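Local coordinates for protein nigerythrin (Desulfovibrio vulgaris subsp. vulgaris, PDB 1YUZ) that carries a diiron centre and a rubredoxin-like iron site and shows NADH peroxidase activity in vitro, at residues F16-T29 and S120-E133. Sequence-based numbering, arbitrary orientation.
Sequences FNMVADSKTAVGST and SDMYPAFIRKAQEE
Asp121 swings its carboxylate away from its backbone N (chi1 -172°) into the loop 16-29, which runs along helix 104-132 of the ferritin-like four-helix bundle, and Thr24 answers by placing OG1 beside its own N (chi1 -56°), facing Asp121 OD1. Three donors grip the acid. Asp121 OD1 takes hydrogen bonds from Ser22 OG and Thr24 OG1, each 2.6 Å long, arriving from opposite faces of the carboxylate plane, the threonine well above it; Tyr117 OH is a second partner of Thr24 OG1. The syn lone pair of Asp121 OD2 receives the backbone Lys23 N, almost straight at 170°. Ser22 OG in turn accepts from Thr24 N, an ST turn that holds the loop curled around the acid. One residue back on the helix, Ser120 O accepts from Val19 N (3.0 Å): Pro124 has no N-H to offer the turn before it, so the helix kinks there and this carbonyl is available to the loop.

Farther along, apolar atoms take over. Met18 SD lies 3.6 Å from Ala125 CB. Thr24 CG2 sits 3.5 Å from Phe126 CE2, and a polar atom, Ala25 O, meets that ring at its edge, near its plane. The end of the Met122 side chain leads away from the loop, and the side chain lies about 6 Å from the ferric ion of the diiron site.

Where helix 29-56 begins, Glu133 OE1 accepts both Thr29 N and Thr29 OG1 from one face of its carboxylate, and a water links Thr29 OG1 to Phe126 O, donating to both.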
loop_
_atom_site.group_PDB
_atom_site.type_symbol
_atom_site.label_atom_id
_atom_site.label_comp_id
_atom_site.label_asym_id
_atom_site.label_seq_id
_atom_site.Cartn_x
_atom_site.Cartn_y
_atom_site.Cartn_z
ATOM N N PHE B 16 6.960 2.975 13.839
ATOM C CA PHE B 16 8.296 3.430 13.479
ATOM C C PHE B 16 9.339 2.326 13.422
ATOM O O PHE B 16 10.531 2.598 13.291
ATOM C CB PHE B 16 8.764 4.519 14.448
ATOM C CG PHE B 16 8.228 5.883 14.124
ATOM C CD1 PHE B 16 6.868 6.156 14.231
ATOM C CD2 PHE B 16 9.083 6.891 13.695
ATOM C CE1 PHE B 16 6.369 7.417 13.914
ATOM C CE2 PHE B 16 8.596 8.158 13.374
ATOM C CZ PHE B 16 7.235 8.420 13.484
ATOM N N ASN B 17 8.902 1.079 13.509
ATOM C CA ASN B 17 9.850 -0.020 13.463
ATOM C C ASN B 17 10.402 -0.243 12.063
ATOM O O ASN B 17 9.738 0.031 11.060
ATOM C CB ASN B 17 9.202 -1.303 13.983
ATOM C CG ASN B 17 8.871 -1.220 15.456
ATOM O OD1 ASN B 17 9.747 -0.957 16.280
ATOM N ND2 ASN B 17 7.609 -1.434 15.796
ATOM N N MET B 18 11.642 -0.719 12.009
ATOM C CA MET B 18 12.309 -1.009 10.748
ATOM C C MET B 18 12.175 -2.504 10.493
ATOM O O MET B 18 12.328 -3.307 11.412
ATOM C CB MET B 18 13.793 -0.639 10.835
ATOM C CG MET B 18 14.635 -1.101 9.656
ATOM S SD MET B 18 16.413 -1.096 10.003
ATOM C CE MET B 18 16.603 -2.715 10.749
ATOM N N VAL B 19 11.875 -2.879 9.254
ATOM C CA VAL B 19 11.754 -4.291 8.919
ATOM C C VAL B 19 13.077 -4.963 9.287
ATOM O O VAL B 19 14.153 -4.441 8.982
ATOM C CB VAL B 19 11.457 -4.489 7.412
ATOM C CG1 VAL B 19 10.115 -3.869 7.069
ATOM C CG2 VAL B 19 12.556 -3.866 6.564
ATOM N N ALA B 20 12.996 -6.108 9.958
ATOM C CA ALA B 20 14.189 -6.829 10.391
ATOM C C ALA B 20 15.175 -7.077 9.256
ATOM O O ALA B 20 16.380 -6.868 9.414
ATOM C CB ALA B 20 13.795 -8.147 11.036
ATOM N N ASP B 21 14.668 -7.530 8.114
ATOM C CA ASP B 21 15.521 -7.795 6.962
ATOM C C ASP B 21 15.612 -6.529 6.115
ATOM O O ASP B 21 15.079 -6.465 5.007
ATOM C CB ASP B 21 14.947 -8.946 6.131
ATOM C CG ASP B 21 15.928 -9.461 5.095
ATOM O OD1 ASP B 21 16.371 -8.665 4.241
ATOM O OD2 ASP B 21 16.257 -10.666 5.137
ATOM N N SER B 22 16.291 -5.523 6.655
ATOM C CA SER B 22 16.459 -4.243 5.980
ATOM C C SER B 22 17.423 -4.265 4.804
ATOM O O SER B 22 18.455 -4.929 4.842
ATOM C CB SER B 22 16.920 -3.188 6.985
ATOM O OG SER B 22 17.238 -1.976 6.331
ATOM N N LYS B 23 17.077 -3.516 3.762
ATOM C CA LYS B 23 17.895 -3.426 2.559
ATOM C C LYS B 23 18.544 -2.045 2.514
ATOM O O LYS B 23 18.898 -1.545 1.445
ATOM C CB LYS B 23 17.015 -3.615 1.320
ATOM C CG LYS B 23 16.152 -4.867 1.350
ATOM C CD LYS B 23 15.170 -4.888 0.189
ATOM C CE LYS B 23 14.278 -6.120 0.237
ATOM N NZ LYS B 23 13.289 -6.127 -0.877
ATOM N N THR B 24 18.711 -1.438 3.684
ATOM C CA THR B 24 19.286 -0.102 3.766
ATOM C C THR B 24 20.672 -0.035 4.401
ATOM O O THR B 24 20.891 -0.534 5.506
ATOM C CB THR B 24 18.354 0.845 4.560
ATOM O OG1 THR B 24 17.051 0.852 3.962
ATOM C CG2 THR B 24 18.906 2.262 4.564
ATOM N N ALA B 25 21.601 0.594 3.691
ATOM C CA ALA B 25 22.954 0.774 4.196
ATOM C C ALA B 25 22.880 1.961 5.142
ATOM O O ALA B 25 22.409 3.033 4.764
ATOM C CB ALA B 25 23.902 1.078 3.061
ATOM N N VAL B 26 23.337 1.765 6.373
ATOM C CA VAL B 26 23.301 2.826 7.367
ATOM C C VAL B 26 24.691 3.306 7.754
ATOM O O VAL B 26 25.520 2.528 8.226
ATOM C CB VAL B 26 22.572 2.363 8.644
ATOM C CG1 VAL B 26 22.565 3.482 9.675
ATOM C CG2 VAL B 26 21.149 1.949 8.306
ATOM N N GLY B 27 24.937 4.593 7.542
ATOM C CA GLY B 27 26.217 5.177 7.893
ATOM C C GLY B 27 25.968 6.230 8.951
ATOM O O GLY B 27 25.032 6.105 9.742
ATOM N N SER B 28 26.803 7.260 8.984
ATOM C CA SER B 28 26.620 8.331 9.953
ATOM C C SER B 28 25.344 9.062 9.555
ATOM O O SER B 28 24.877 8.932 8.423
ATOM C CB SER B 28 27.798 9.303 9.904
ATOM O OG SER B 28 27.836 9.979 8.662
ATOM N N THR B 29 24.778 9.831 10.475
ATOM C CA THR B 29 23.560 10.561 10.151
ATOM C C THR B 29 23.797 11.500 8.971
ATOM O O THR B 29 22.918 11.680 8.130
ATOM C CB THR B 29 23.044 11.343 11.367
ATOM O OG1 THR B 29 22.563 10.417 12.348
ATOM C CG2 THR B 29 21.913 12.279 10.965
ATOM N N SER B 120 8.940 1.989 5.978
ATOM C CA SER B 120 9.146 0.849 6.867
ATOM C C SER B 120 10.568 0.321 6.933
ATOM O O SER B 120 10.872 -0.539 7.758
ATOM C CB SER B 120 8.237 -0.305 6.443
ATOM O OG SER B 120 8.678 -0.858 5.213
ATOM N N ASP B 121 11.433 0.825 6.066
ATOM C CA ASP B 121 12.804 0.350 6.025
ATOM C C ASP B 121 13.812 1.488 6.112
ATOM O O ASP B 121 14.450 1.678 7.144
ATOM C CB ASP B 121 13.018 -0.449 4.733
ATOM C CG ASP B 121 14.357 -1.152 4.688
ATOM O OD1 ASP B 121 15.336 -0.614 5.244
ATOM O OD2 ASP B 121 14.433 -2.235 4.071
ATOM N N MET B 122 13.928 2.265 5.040
ATOM C CA MET B 122 14.906 3.342 5.007
ATOM C C MET B 122 14.794 4.400 6.090
ATOM O O MET B 122 15.727 4.585 6.872
ATOM C CB MET B 122 14.903 4.033 3.646
ATOM C CG MET B 122 16.064 4.996 3.491
ATOM S SD MET B 122 15.974 5.986 2.013
ATOM C CE MET B 122 14.834 7.255 2.546
ATOM N N TYR B 123 13.677 5.114 6.147
ATOM C CA TYR B 123 13.574 6.146 7.161
ATOM C C TYR B 123 13.634 5.591 8.581
ATOM O O TYR B 123 14.300 6.176 9.434
ATOM C CB TYR B 123 12.348 7.033 6.907
ATOM C CG TYR B 123 12.619 8.065 5.823
ATOM C CD1 TYR B 123 11.798 8.163 4.698
ATOM C CD2 TYR B 123 13.714 8.932 5.915
ATOM C CE1 TYR B 123 12.057 9.095 3.694
ATOM C CE2 TYR B 123 13.980 9.868 4.917
ATOM C CZ TYR B 123 13.148 9.945 3.810
ATOM O OH TYR B 123 13.408 10.878 2.828
ATOM N N PRO B 124 12.963 4.457 8.862
ATOM C CA PRO B 124 13.071 3.954 10.238
ATOM C C PRO B 124 14.537 3.646 10.591
ATOM O O PRO B 124 14.971 3.877 11.720
ATOM C CB PRO B 124 12.205 2.701 10.211
ATOM C CG PRO B 124 11.103 3.100 9.284
ATOM C CD PRO B 124 11.860 3.784 8.148
ATOM N N ALA B 125 15.300 3.144 9.622
ATOM C CA ALA B 125 16.711 2.824 9.849
ATOM C C ALA B 125 17.499 4.095 10.143
ATOM O O ALA B 125 18.335 4.128 11.052
ATOM C CB ALA B 125 17.298 2.125 8.627
ATOM N N PHE B 126 17.236 5.140 9.366
ATOM C CA PHE B 126 17.924 6.412 9.543
ATOM C C PHE B 126 17.493 7.103 10.831
ATOM O O PHE B 126 18.300 7.752 11.495
ATOM C CB PHE B 126 17.648 7.326 8.350
ATOM C CG PHE B 126 18.297 6.875 7.070
ATOM C CD1 PHE B 126 18.016 7.533 5.878
ATOM C CD2 PHE B 126 19.204 5.816 7.053
ATOM C CE1 PHE B 126 18.624 7.150 4.689
ATOM C CE2 PHE B 126 19.820 5.425 5.865
ATOM C CZ PHE B 126 19.530 6.093 4.683
ATOM N N ILE B 127 16.218 6.974 11.182
ATOM C CA ILE B 127 15.716 7.574 12.411
ATOM C C ILE B 127 16.416 6.927 13.600
ATOM O O ILE B 127 16.877 7.615 14.507
ATOM C CB ILE B 127 14.190 7.372 12.546
ATOM C CG1 ILE B 127 13.466 8.204 11.482
ATOM C CG2 ILE B 127 13.730 7.758 13.948
ATOM C CD1 ILE B 127 11.995 7.892 11.362
ATOM N N ARG B 128 16.494 5.601 13.589
ATOM C CA ARG B 128 17.140 4.880 14.675
ATOM C C ARG B 128 18.592 5.313 14.838
ATOM O O ARG B 128 19.051 5.548 15.956
ATOM C CB ARG B 128 17.077 3.374 14.424
ATOM C CG ARG B 128 17.724 2.552 15.522
ATOM C CD ARG B 128 17.003 2.729 16.849
ATOM N NE ARG B 128 17.785 2.192 17.960
ATOM C CZ ARG B 128 17.344 2.084 19.209
ATOM N NH1 ARG B 128 16.114 2.471 19.521
ATOM N NH2 ARG B 128 18.134 1.585 20.150
ATOM N N LYS B 129 19.313 5.421 13.727
ATOM C CA LYS B 129 20.712 5.826 13.779
ATOM C C LYS B 129 20.828 7.240 14.340
ATOM O O LYS B 129 21.711 7.517 15.148
ATOM C CB LYS B 129 21.348 5.764 12.387
ATOM C CG LYS B 129 22.819 6.176 12.348
ATOM C CD LYS B 129 23.712 5.187 13.086
ATOM C CE LYS B 129 25.182 5.550 12.935
ATOM N NZ LYS B 129 26.074 4.530 13.557
ATOM N N ALA B 130 19.940 8.134 13.911
ATOM C CA ALA B 130 19.953 9.513 14.396
ATOM C C ALA B 130 19.693 9.529 15.901
ATOM O O ALA B 130 20.289 10.314 16.633
ATOM C CB ALA B 130 18.900 10.343 13.666
ATOM N N GLN B 131 18.799 8.658 16.359
ATOM C CA GLN B 131 18.493 8.572 17.782
ATOM C C GLN B 131 19.719 8.102 18.552
ATOM O O GLN B 131 20.080 8.669 19.584
ATOM C CB GLN B 131 17.359 7.580 18.030
ATOM C CG GLN B 131 15.982 8.083 17.670
ATOM C CD GLN B 131 14.921 7.045 17.947
ATOM O OE1 GLN B 131 14.828 6.036 17.247
ATOM N NE2 GLN B 131 14.126 7.277 18.985
ATOM N N GLU B 132 20.358 7.055 18.042
ATOM C CA GLU B 132 21.532 6.499 18.697
ATOM C C GLU B 132 22.707 7.475 18.715
ATOM O O GLU B 132 23.575 7.375 19.582
ATOM C CB GLU B 132 21.922 5.176 18.025
ATOM C CG GLU B 132 20.785 4.152 18.034
ATOM C CD GLU B 132 21.173 2.805 17.451
ATOM O OE1 GLU B 132 22.070 2.763 16.586
ATOM O OE2 GLU B 132 20.560 1.785 17.848
ATOM N N GLU B 133 22.724 8.423 17.777
ATOM C CA GLU B 133 23.796 9.420 17.704
ATOM C C GLU B 133 23.384 10.753 18.326
ATOM O O GLU B 133 24.138 11.725 18.277
ATOM C CB GLU B 133 24.223 9.663 16.252
ATOM C CG GLU B 133 24.730 8.433 15.518
ATOM C CD GLU B 133 25.417 8.773 14.203
ATOM O OE1 GLU B 133 24.910 9.640 13.458
ATOM O OE2 GLU B 133 26.469 8.165 13.907
HETATM O O HOH W 1 12.736 4.123 13.541
HETATM O O HOH W 2 20.742 8.821 10.615
#